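Long-range contacts in enoyl-CoA hydratase (Mycobacterium avium subsp. paratuberculosis, PDB 4LK5), which probably catalyses the hydration of enoyl-CoA thioesters in the manner of crotonase-like enzymes: residues V122-V132 with K243-L254; G170-A179 with A257-L268. One frame throughout, in Å; residues are numbered along the deposited sequence.

In the fold
Of the four segments, the first along the chain is the end of helix 113-127 with the turn into strand 132-136; then comes the loop that leads into helix 177-185, and finally helices 236-250 and 254-269, which follow each other. Contact 1 (122-132 with 243-254) closes a loop of 110 residues, contact 2 (170-179 with 257-268) one of 77. The two loops cross, because the segments alternate. Contact 1 ties the helix end that feeds the main sheet to helix 236-250; contact 2 ties the 170-179 loop to helix 254-269. They touch where Val-122 meets Gly-175 and Leu-254 meets Gly-176, although their centres lie about 19 Å apart.

Contact 1: residues V122-V132 with K243-L254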
loop_
_atom_site.group_PDB
_atom_site.type_symbol
_atom_site.label_atom_id
_atom_site.label_comp_id
_atom_site.label_asym_id
_atom_site.label_seq_id
_atom_site.Cartn_x
_atom_site.Cartn_y
_atom_site.Cartn_z
ATOM N N VAL C 122 3.797 -16.275 13.608
ATOM C CA VAL C 122 3.879 -15.074 12.801
ATOM C C VAL C 122 4.971 -14.120 13.278
ATOM O O VAL C 122 5.795 -13.651 12.466
ATOM C CB VAL C 122 2.485 -14.406 12.691
ATOM C CG1 VAL C 122 2.610 -12.995 12.264
ATOM C CG2 VAL C 122 1.644 -15.161 11.683
ATOM N N ARG C 123 5.033 -13.870 14.578
ATOM C CA ARG C 123 6.130 -13.042 15.117
ATOM C C ARG C 123 7.472 -13.654 14.868
ATOM O O ARG C 123 8.441 -12.929 14.730
ATOM C CB ARG C 123 6.058 -12.859 16.629
ATOM C CG ARG C 123 4.874 -12.040 17.073
ATOM C CD ARG C 123 5.010 -11.525 18.478
ATOM N NE ARG C 123 3.683 -11.107 18.911
ATOM C CZ ARG C 123 2.819 -11.851 19.610
ATOM N NH1 ARG C 123 3.118 -13.070 20.022
ATOM N NH2 ARG C 123 1.630 -11.342 19.925
ATOM N N ALA C 124 7.552 -14.981 14.867
ATOM C CA ALA C 124 8.862 -15.636 14.738
ATOM C C ALA C 124 9.357 -15.410 13.333
ATOM O O ALA C 124 10.523 -15.122 13.135
ATOM C CB ALA C 124 8.788 -17.117 15.051
ATOM N N ILE C 125 8.446 -15.500 12.360
ATOM C CA ILE C 125 8.828 -15.223 10.977
ATOM C C ILE C 125 9.288 -13.791 10.769
ATOM O O ILE C 125 10.319 -13.587 10.198
ATOM C CB ILE C 125 7.732 -15.578 9.984
ATOM C CG1 ILE C 125 7.567 -17.087 9.961
ATOM C CG2 ILE C 125 8.094 -15.111 8.576
ATOM C CD1 ILE C 125 6.279 -17.524 9.313
ATOM N N ALA C 126 8.529 -12.818 11.246
ATOM C CA ALA C 126 8.884 -11.394 11.103
ATOM C C ALA C 126 10.190 -11.041 11.825
ATOM O O ALA C 126 10.948 -10.178 11.379
ATOM C CB ALA C 126 7.738 -10.502 11.606
ATOM N N ALA C 127 10.426 -11.679 12.956
ATOM C CA ALA C 127 11.636 -11.420 13.738
ATOM C C ALA C 127 12.900 -12.162 13.205
ATOM O O ALA C 127 14.003 -11.884 13.657
ATOM C CB ALA C 127 11.383 -11.796 15.195
ATOM N N LEU C 128 12.738 -13.081 12.251
ATOM C CA LEU C 128 13.854 -13.940 11.799
ATOM C C LEU C 128 14.941 -13.215 10.934
ATOM O O LEU C 128 14.656 -12.801 9.808
ATOM C CB LEU C 128 13.252 -15.118 11.031
ATOM C CG LEU C 128 14.061 -16.372 10.645
ATOM C CD1 LEU C 128 15.215 -16.606 11.591
ATOM C CD2 LEU C 128 13.141 -17.605 10.605
ATOM N N PRO C 129 16.180 -13.067 11.443
ATOM C CA PRO C 129 17.248 -12.320 10.729
ATOM C C PRO C 129 17.805 -12.973 9.442
ATOM O O PRO C 129 18.999 -12.874 9.147
ATOM C CB PRO C 129 18.371 -12.194 11.768
ATOM C CG PRO C 129 17.790 -12.621 13.064
ATOM C CD PRO C 129 16.611 -13.501 12.782
ATOM N N HIS C 130 16.938 -13.610 8.673
ATOM C CA HIS C 130 17.324 -14.227 7.458
ATOM C C HIS C 130 16.180 -14.119 6.498
ATOM O O HIS C 130 15.033 -13.911 6.910
ATOM C CB HIS C 130 17.681 -15.701 7.732
ATOM C CG HIS C 130 18.863 -15.857 8.632
ATOM N ND1 HIS C 130 20.135 -15.485 8.251
ATOM C CD2 HIS C 130 18.959 -16.250 9.921
ATOM C CE1 HIS C 130 20.973 -15.678 9.255
ATOM N NE2 HIS C 130 20.284 -16.152 10.281
ATOM N N PRO C 131 16.467 -14.245 5.196
ATOM C CA PRO C 131 15.333 -14.257 4.277
ATOM C C PRO C 131 14.482 -15.484 4.530
ATOM O O PRO C 131 15.024 -16.576 4.708
ATOM C CB PRO C 131 16.007 -14.328 2.912
ATOM C CG PRO C 131 17.290 -13.600 3.115
ATOM C CD PRO C 131 17.738 -14.026 4.490
ATOM N N VAL C 132 13.169 -15.296 4.594
ATOM C CA VAL C 132 12.237 -16.398 4.761
ATOM C C VAL C 132 11.375 -16.522 3.515
ATOM O O VAL C 132 10.729 -15.557 3.129
ATOM C CB VAL C 132 11.339 -16.172 5.974
ATOM C CG1 VAL C 132 10.310 -17.298 6.061
ATOM C CG2 VAL C 132 12.176 -16.099 7.238
ATOM N N LYS C 243 15.965 -6.977 5.566
ATOM C CA LYS C 243 14.723 -7.576 6.013
ATOM C C LYS C 243 14.076 -6.839 7.182
ATOM O O LYS C 243 12.871 -6.529 7.151
ATOM C CB LYS C 243 14.992 -9.002 6.470
ATOM C CG LYS C 243 13.777 -9.885 6.547
ATOM C CD LYS C 243 13.420 -10.336 7.942
ATOM C CE LYS C 243 12.654 -11.652 7.796
ATOM N NZ LYS C 243 11.956 -12.089 9.009
ATOM N N LEU C 244 14.879 -6.559 8.199
ATOM C CA LEU C 244 14.370 -6.064 9.426
ATOM C C LEU C 244 13.979 -4.612 9.270
ATOM O O LEU C 244 13.004 -4.164 9.834
ATOM C CB LEU C 244 15.397 -6.273 10.548
ATOM C CG LEU C 244 15.598 -7.776 10.929
ATOM C CD1 LEU C 244 16.719 -8.000 11.946
ATOM C CD2 LEU C 244 14.340 -8.415 11.468
ATOM N N ALA C 245 14.761 -3.875 8.505
ATOM C CA ALA C 245 14.456 -2.489 8.218
ATOM C C ALA C 245 13.115 -2.320 7.468
ATOM O O ALA C 245 12.347 -1.413 7.762
ATOM C CB ALA C 245 15.573 -1.881 7.402
ATOM N N ILE C 246 12.849 -3.172 6.495
ATOM C CA ILE C 246 11.618 -3.037 5.744
ATOM C C ILE C 246 10.461 -3.463 6.638
ATOM O O ILE C 246 9.405 -2.795 6.655
ATOM C CB ILE C 246 11.652 -3.853 4.455
ATOM C CG1 ILE C 246 12.968 -3.572 3.743
ATOM C CG2 ILE C 246 10.507 -3.495 3.545
ATOM C CD1 ILE C 246 13.033 -4.016 2.309
ATOM N N ASN C 247 10.680 -4.544 7.401
ATOM C CA ASN C 247 9.664 -5.025 8.315
ATOM C C ASN C 247 9.301 -3.973 9.328
ATOM O O ASN C 247 8.116 -3.753 9.583
ATOM C CB ASN C 247 10.086 -6.312 9.001
ATOM C CG ASN C 247 9.575 -7.549 8.280
ATOM O OD1 ASN C 247 9.700 -8.664 8.774
ATOM N ND2 ASN C 247 9.052 -7.368 7.091
ATOM N N ALA C 248 10.316 -3.306 9.869
ATOM C CA ALA C 248 10.110 -2.289 10.882
ATOM C C ALA C 248 9.392 -1.068 10.312
ATOM O O ALA C 248 8.671 -0.419 11.039
ATOM C CB ALA C 248 11.436 -1.868 11.508
ATOM N N ALA C 249 9.591 -0.768 9.036
ATOM C CA ALA C 249 8.844 0.294 8.375
ATOM C C ALA C 249 7.397 -0.057 7.956
ATOM O O ALA C 249 6.524 0.823 7.989
ATOM C CB ALA C 249 9.593 0.799 7.172
ATOM N N THR C 250 7.143 -1.327 7.612
ATOM C CA THR C 250 5.837 -1.787 7.100
ATOM C C THR C 250 4.908 -2.539 8.054
ATOM O O THR C 250 3.723 -2.690 7.730
ATOM C CB THR C 250 6.034 -2.791 5.950
ATOM O OG1 THR C 250 6.958 -3.807 6.358
ATOM C CG2 THR C 250 6.557 -2.099 4.731
ATOM N N LEU C 251 5.451 -3.052 9.162
ATOM C CA LEU C 251 4.742 -3.945 10.067
ATOM C C LEU C 251 4.609 -3.348 11.473
ATOM O O LEU C 251 4.373 -4.022 12.486
ATOM C CB LEU C 251 5.473 -5.259 10.180
ATOM C CG LEU C 251 5.719 -6.066 8.910
ATOM C CD1 LEU C 251 6.270 -7.413 9.369
ATOM C CD2 LEU C 251 4.460 -6.239 8.093
ATOM N N THR C 252 4.755 -2.055 11.502
ATOM C CA THR C 252 4.448 -1.239 12.647
ATOM C C THR C 252 3.121 -1.684 13.326
ATOM O O THR C 252 3.000 -1.652 14.515
ATOM C CB THR C 252 4.436 0.193 12.079
ATOM O OG1 THR C 252 5.607 0.896 12.515
ATOM C CG2 THR C 252 3.213 0.945 12.336
ATOM N N GLU C 253 2.127 -2.124 12.569
ATOM C CA GLU C 253 0.839 -2.453 13.177
ATOM C C GLU C 253 0.605 -3.955 13.346
ATOM O O GLU C 253 -0.504 -4.374 13.647
ATOM C CB GLU C 253 -0.299 -1.850 12.333
ATOM C CG GLU C 253 -0.172 -0.352 12.162
ATOM C CD GLU C 253 0.020 0.374 13.494
ATOM O OE1 GLU C 253 -0.673 -0.005 14.462
ATOM O OE2 GLU C 253 0.833 1.334 13.590
ATOM N N LEU C 254 1.639 -4.757 13.136
ATOM C CA LEU C 254 1.476 -6.182 13.202
ATOM C C LEU C 254 1.120 -6.630 14.597
ATOM O O LEU C 254 0.205 -7.428 14.761
ATOM C CB LEU C 254 2.759 -6.879 12.794
ATOM C CG LEU C 254 2.737 -8.384 13.019
ATOM C CD1 LEU C 254 1.624 -8.994 12.150
ATOM C CD2 LEU C 254 4.073 -9.034 12.720
#
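Lys-243 reaches out of helix 236-250 and brings its ammonium group to the C-terminal end of helix 113-127, where backbone carbonyls gather. Its CG stands anti to the backbone N (chi1 -162°), the chain bends at chi2 (-114°), and the remainder runs nearly extended, which carries NZ in among the oxygens. NZ gives weak hydrogen bonds to Leu-128 O at 2.9 Å and to Ala-126 O at 3.2 Å. The aliphatic part of the side chain runs past the loop carbonyls, CE lying 3.1 Å from Leu-128 O and 3.4 Å from His-130 O. Leu-244 sits next to the lysine and lays CD2 against Ala-126 O and Ala-127 O, while Asn-247 lies opposite Ala-126, their CA atoms 7.0 Å apart.

Further along, the contact becomes apolar and rests on the small Ala-126. Its CB meets Leu-251 CD1 at 4.1 Å and also Leu-254 CD2, one methyl from each leucine. The second branch of Leu-254, CD1, reaches Val-122 CG1 at 4.1 Å, the two side chains crossing at a slant. The short helical segments stand 10.9 Å apart at closest approach and run at 127°, nearer antiparallel than parallel, so side chains of 243-254 cross the gap, to backbone oxygens at one end and to Ala-126 and Val-122 at the other. Behind the turn, Leu-128 and Val-132 pack on Val-83 of the central sheet, and Arg-123 forms a salt bridge with Asp-255; Arg-187 of a second subunit packs on Asn-247 and Leu-251.

The chemistry is that of a buried positive charge set at a helix C terminus: the carbonyls and the helix dipole probably stabilise the ammonium, and Asp-152 adds a long, weak ion pair that may help balance it.

Contact 2: residues G170-A179 with A257-L268; sequences GLMPDGGASA and ALQREFDGQSVL
Glu-261 and Gln-265, one turn apart on helix 254-269, hold the 170-179 loop of this crotonase-like fold, in which a type I' turn from Asp-174 to Ala-177 leads into helix 177-185. The tight part centres on the Glu-261 carboxylate, carried on an extended chain. OE1 accepts Gly-176 N through its syn lone pair and OE2 takes Ser-178 N at 3.1 Å, so one buried side chain satisfies two backbone N-H groups at the helix start; the 2.4 Å from Ser-178 OG to Glu-261 OE2 is doubtfully short. Gln-265 folds back at chi2 (-66°) and uses both ends of its amide: OE1 receives Met-172 N at 3.0 Å from above the carbonyl plane, and NE2 donates to Asp-174 OD2 on the anti side of the carboxylate, tilted 32° from its plane. Selenomethionine Met-172 lays SE over Gly-264, 3.8 Å from its CA, where the helix has no side chain. Leu-171 and Leu-268 lie alongside each other, pointing opposite ways.

The looser side is watery and thin. One water bridges Gly-170 O and Leu-268 O. Ala-179 CB meets Ala-257 CB, near the start of helix 254-269, at 4.0 Å; Thr-242 and Ile-246 of a third subunit pack on Met-172 and Ser-178. A second water donates to Ser-178 OG and accepts from NH1 of partly exposed Arg-260 at 2.9 Å.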
loop_
_atom_site.group_PDB
_atom_site.type_symbol
_atom_site.label_atom_id
_atom_site.label_comp_id
_atom_site.label_asym_id
_atom_site.label_seq_id
_atom_site.Cartn_x
_atom_site.Cartn_y
_atom_site.Cartn_z
ATOM N N GLY C 170 -17.519 -18.020 9.547
ATOM C CA GLY C 170 -17.891 -17.208 10.686
ATOM C C GLY C 170 -16.728 -16.773 11.554
ATOM O O GLY C 170 -16.907 -16.510 12.738
ATOM N N LEU C 171 -15.531 -16.710 10.984
ATOM C CA LEU C 171 -14.378 -16.135 11.668
ATOM C C LEU C 171 -13.845 -14.831 11.030
ATOM O O LEU C 171 -14.258 -14.421 9.958
ATOM C CB LEU C 171 -13.267 -17.156 11.724
ATOM C CG LEU C 171 -13.535 -18.437 12.524
ATOM C CD1 LEU C 171 -12.272 -19.303 12.505
ATOM C CD2 LEU C 171 -13.958 -18.162 13.967
HETATM N N MSE C 172 -12.933 -14.178 11.740
HETATM C CA MSE C 172 -12.222 -13.018 11.234
HETATM C C MSE C 172 -10.825 -13.430 10.844
HETATM O O MSE C 172 -10.372 -14.528 11.203
HETATM C CB MSE C 172 -12.246 -11.930 12.318
HETATM C CG MSE C 172 -11.109 -12.112 13.290
HETATM SE SE MSE C 172 -11.210 -10.826 14.743
HETATM C CE MSE C 172 -10.285 -9.208 14.071
ATOM N N PRO C 173 -10.112 -12.560 10.110
ATOM C CA PRO C 173 -8.729 -12.923 9.752
ATOM C C PRO C 173 -7.858 -12.983 10.956
ATOM O O PRO C 173 -7.990 -12.160 11.823
ATOM C CB PRO C 173 -8.273 -11.786 8.834
ATOM C CG PRO C 173 -9.510 -11.097 8.338
ATOM C CD PRO C 173 -10.648 -11.461 9.269
ATOM N N ASP C 174 -6.989 -13.974 11.052
ATOM C CA ASP C 174 -6.053 -13.981 12.160
ATOM C C ASP C 174 -4.659 -14.183 11.581
ATOM O O ASP C 174 -4.487 -14.095 10.365
ATOM C CB ASP C 174 -6.480 -14.967 13.282
ATOM C CG ASP C 174 -6.698 -16.395 12.804
ATOM O OD1 ASP C 174 -5.892 -16.911 12.039
ATOM O OD2 ASP C 174 -7.669 -17.040 13.233
ATOM N N GLY C 175 -3.659 -14.364 12.427
ATOM C CA GLY C 175 -2.272 -14.471 11.950
ATOM C C GLY C 175 -1.690 -13.194 11.347
ATOM O O GLY C 175 -0.766 -13.241 10.540
ATOM N N GLY C 176 -2.233 -12.057 11.760
ATOM C CA GLY C 176 -1.794 -10.768 11.277
ATOM C C GLY C 176 -2.289 -10.393 9.903
ATOM O O GLY C 176 -1.864 -9.375 9.402
ATOM N N ALA C 177 -3.144 -11.222 9.297
ATOM C CA ALA C 177 -3.759 -10.919 8.016
ATOM C C ALA C 177 -4.436 -9.518 7.931
ATOM O O ALA C 177 -4.411 -8.908 6.857
ATOM C CB ALA C 177 -4.766 -12.000 7.649
ATOM N N SER C 178 -5.011 -9.008 9.034
ATOM C CA SER C 178 -5.561 -7.623 9.060
ATOM C C SER C 178 -4.506 -6.497 8.819
ATOM O O SER C 178 -4.856 -5.381 8.413
ATOM C CB SER C 178 -6.381 -7.358 10.332
ATOM O OG SER C 178 -5.604 -7.422 11.518
ATOM N N ALA C 179 -3.220 -6.818 9.001
ATOM C CA ALA C 179 -2.116 -5.899 8.723
ATOM C C ALA C 179 -1.342 -6.358 7.502
ATOM O O ALA C 179 -1.016 -5.548 6.612
ATOM C CB ALA C 179 -1.195 -5.841 9.919
ATOM N N ALA C 257 -2.375 -5.607 15.643
ATOM C CA ALA C 257 -3.268 -6.472 14.920
ATOM C C ALA C 257 -3.389 -7.812 15.604
ATOM O O ALA C 257 -4.509 -8.285 15.803
ATOM C CB ALA C 257 -2.811 -6.658 13.482
ATOM N N LEU C 258 -2.258 -8.420 15.972
ATOM C CA LEU C 258 -2.274 -9.749 16.565
ATOM C C LEU C 258 -3.056 -9.767 17.848
ATOM O O LEU C 258 -3.745 -10.730 18.138
ATOM C CB LEU C 258 -0.879 -10.265 16.840
ATOM C CG LEU C 258 -0.125 -10.544 15.557
ATOM C CD1 LEU C 258 1.357 -10.720 15.884
ATOM C CD2 LEU C 258 -0.687 -11.712 14.777
ATOM N N GLN C 259 -2.974 -8.686 18.595
ATOM C CA GLN C 259 -3.722 -8.561 19.823
ATOM C C GLN C 259 -5.205 -8.504 19.517
ATOM O O GLN C 259 -5.992 -9.224 20.138
ATOM C CB GLN C 259 -3.279 -7.288 20.555
ATOM C CG GLN C 259 -3.913 -7.100 21.920
ATOM C CD GLN C 259 -3.726 -8.320 22.845
ATOM O OE1 GLN C 259 -2.598 -8.636 23.240
ATOM N NE2 GLN C 259 -4.840 -9.007 23.189
ATOM N N ARG C 260 -5.599 -7.660 18.551
ATOM C CA ARG C 260 -7.022 -7.453 18.255
ATOM C C ARG C 260 -7.624 -8.728 17.789
ATOM O O ARG C 260 -8.758 -8.990 18.072
ATOM C CB ARG C 260 -7.271 -6.495 17.115
ATOM C CG ARG C 260 -7.186 -5.034 17.433
ATOM C CD ARG C 260 -7.114 -4.234 16.147
ATOM N NE ARG C 260 -6.312 -3.062 16.429
ATOM C CZ ARG C 260 -5.217 -2.664 15.786
ATOM N NH1 ARG C 260 -4.715 -3.279 14.697
ATOM N NH2 ARG C 260 -4.638 -1.579 16.247
ATOM N N GLU C 261 -6.857 -9.468 16.996
ATOM C CA GLU C 261 -7.294 -10.711 16.369
ATOM C C GLU C 261 -7.555 -11.771 17.440
ATOM O O GLU C 261 -8.593 -12.430 17.394
ATOM C CB GLU C 261 -6.256 -11.181 15.306
ATOM C CG GLU C 261 -6.230 -10.265 14.066
ATOM C CD GLU C 261 -5.082 -10.478 13.047
ATOM O OE1 GLU C 261 -4.242 -11.427 13.184
ATOM O OE2 GLU C 261 -5.047 -9.669 12.069
ATOM N N PHE C 262 -6.641 -11.880 18.413
ATOM C CA PHE C 262 -6.842 -12.687 19.620
ATOM C C PHE C 262 -8.147 -12.382 20.389
ATOM O O PHE C 262 -8.964 -13.276 20.573
ATOM C CB PHE C 262 -5.677 -12.541 20.573
ATOM C CG PHE C 262 -5.855 -13.340 21.816
ATOM C CD1 PHE C 262 -5.759 -14.719 21.774
ATOM C CD2 PHE C 262 -6.165 -12.725 23.020
ATOM C CE1 PHE C 262 -5.949 -15.467 22.914
ATOM C CE2 PHE C 262 -6.347 -13.476 24.174
ATOM C CZ PHE C 262 -6.243 -14.847 24.113
ATOM N N ASP C 263 -8.341 -11.132 20.810
ATOM C CA ASP C 263 -9.598 -10.705 21.472
ATOM C C ASP C 263 -10.852 -10.897 20.626
ATOM O O ASP C 263 -11.930 -11.080 21.134
ATOM C CB ASP C 263 -9.559 -9.219 21.833
ATOM C CG ASP C 263 -8.412 -8.853 22.776
ATOM O OD1 ASP C 263 -7.937 -9.693 23.577
ATOM O OD2 ASP C 263 -7.979 -7.697 22.700
ATOM N N GLY C 264 -10.718 -10.818 19.322
ATOM C CA GLY C 264 -11.862 -10.962 18.463
ATOM C C GLY C 264 -12.182 -12.404 18.130
ATOM O O GLY C 264 -13.352 -12.770 18.182
ATOM N N GLN C 265 -11.161 -13.210 17.785
ATOM C CA GLN C 265 -11.386 -14.603 17.419
ATOM C C GLN C 265 -11.863 -15.372 18.608
ATOM O O GLN C 265 -12.730 -16.209 18.428
ATOM C CB GLN C 265 -10.154 -15.357 16.888
ATOM C CG GLN C 265 -9.807 -15.188 15.433
ATOM C CD GLN C 265 -10.775 -15.744 14.397
ATOM O OE1 GLN C 265 -11.933 -15.372 14.339
ATOM N NE2 GLN C 265 -10.237 -16.491 13.463
ATOM N N SER C 266 -11.255 -15.136 19.778
ATOM C CA SER C 266 -11.677 -15.765 21.057
ATOM C C SER C 266 -13.200 -15.775 21.193
ATOM O O SER C 266 -13.776 -16.804 21.502
ATOM C CB SER C 266 -11.099 -15.016 22.243
ATOM O OG SER C 266 -9.708 -15.165 22.262
ATOM N N VAL C 267 -13.832 -14.628 20.923
ATOM C CA VAL C 267 -15.292 -14.507 20.926
ATOM C C VAL C 267 -15.949 -15.314 19.775
ATOM O O VAL C 267 -16.914 -16.050 19.982
ATOM C CB VAL C 267 -15.713 -12.995 20.902
ATOM C CG1 VAL C 267 -17.229 -12.802 20.751
ATOM C CG2 VAL C 267 -15.219 -12.313 22.164
ATOM N N LEU C 268 -15.400 -15.191 18.575
ATOM C CA LEU C 268 -16.005 -15.780 17.405
ATOM C C LEU C 268 -15.906 -17.284 17.390
ATOM O O LEU C 268 -16.805 -17.949 16.879
ATOM C CB LEU C 268 -15.368 -15.220 16.136
ATOM C CG LEU C 268 -15.664 -13.746 15.892
ATOM C CD1 LEU C 268 -14.702 -13.241 14.839
ATOM C CD2 LEU C 268 -17.101 -13.464 15.473
HETATM O O HOH W 1 -18.610 -17.041 14.996
HETATM O O HOH W 2 -6.079 -5.092 12.944
#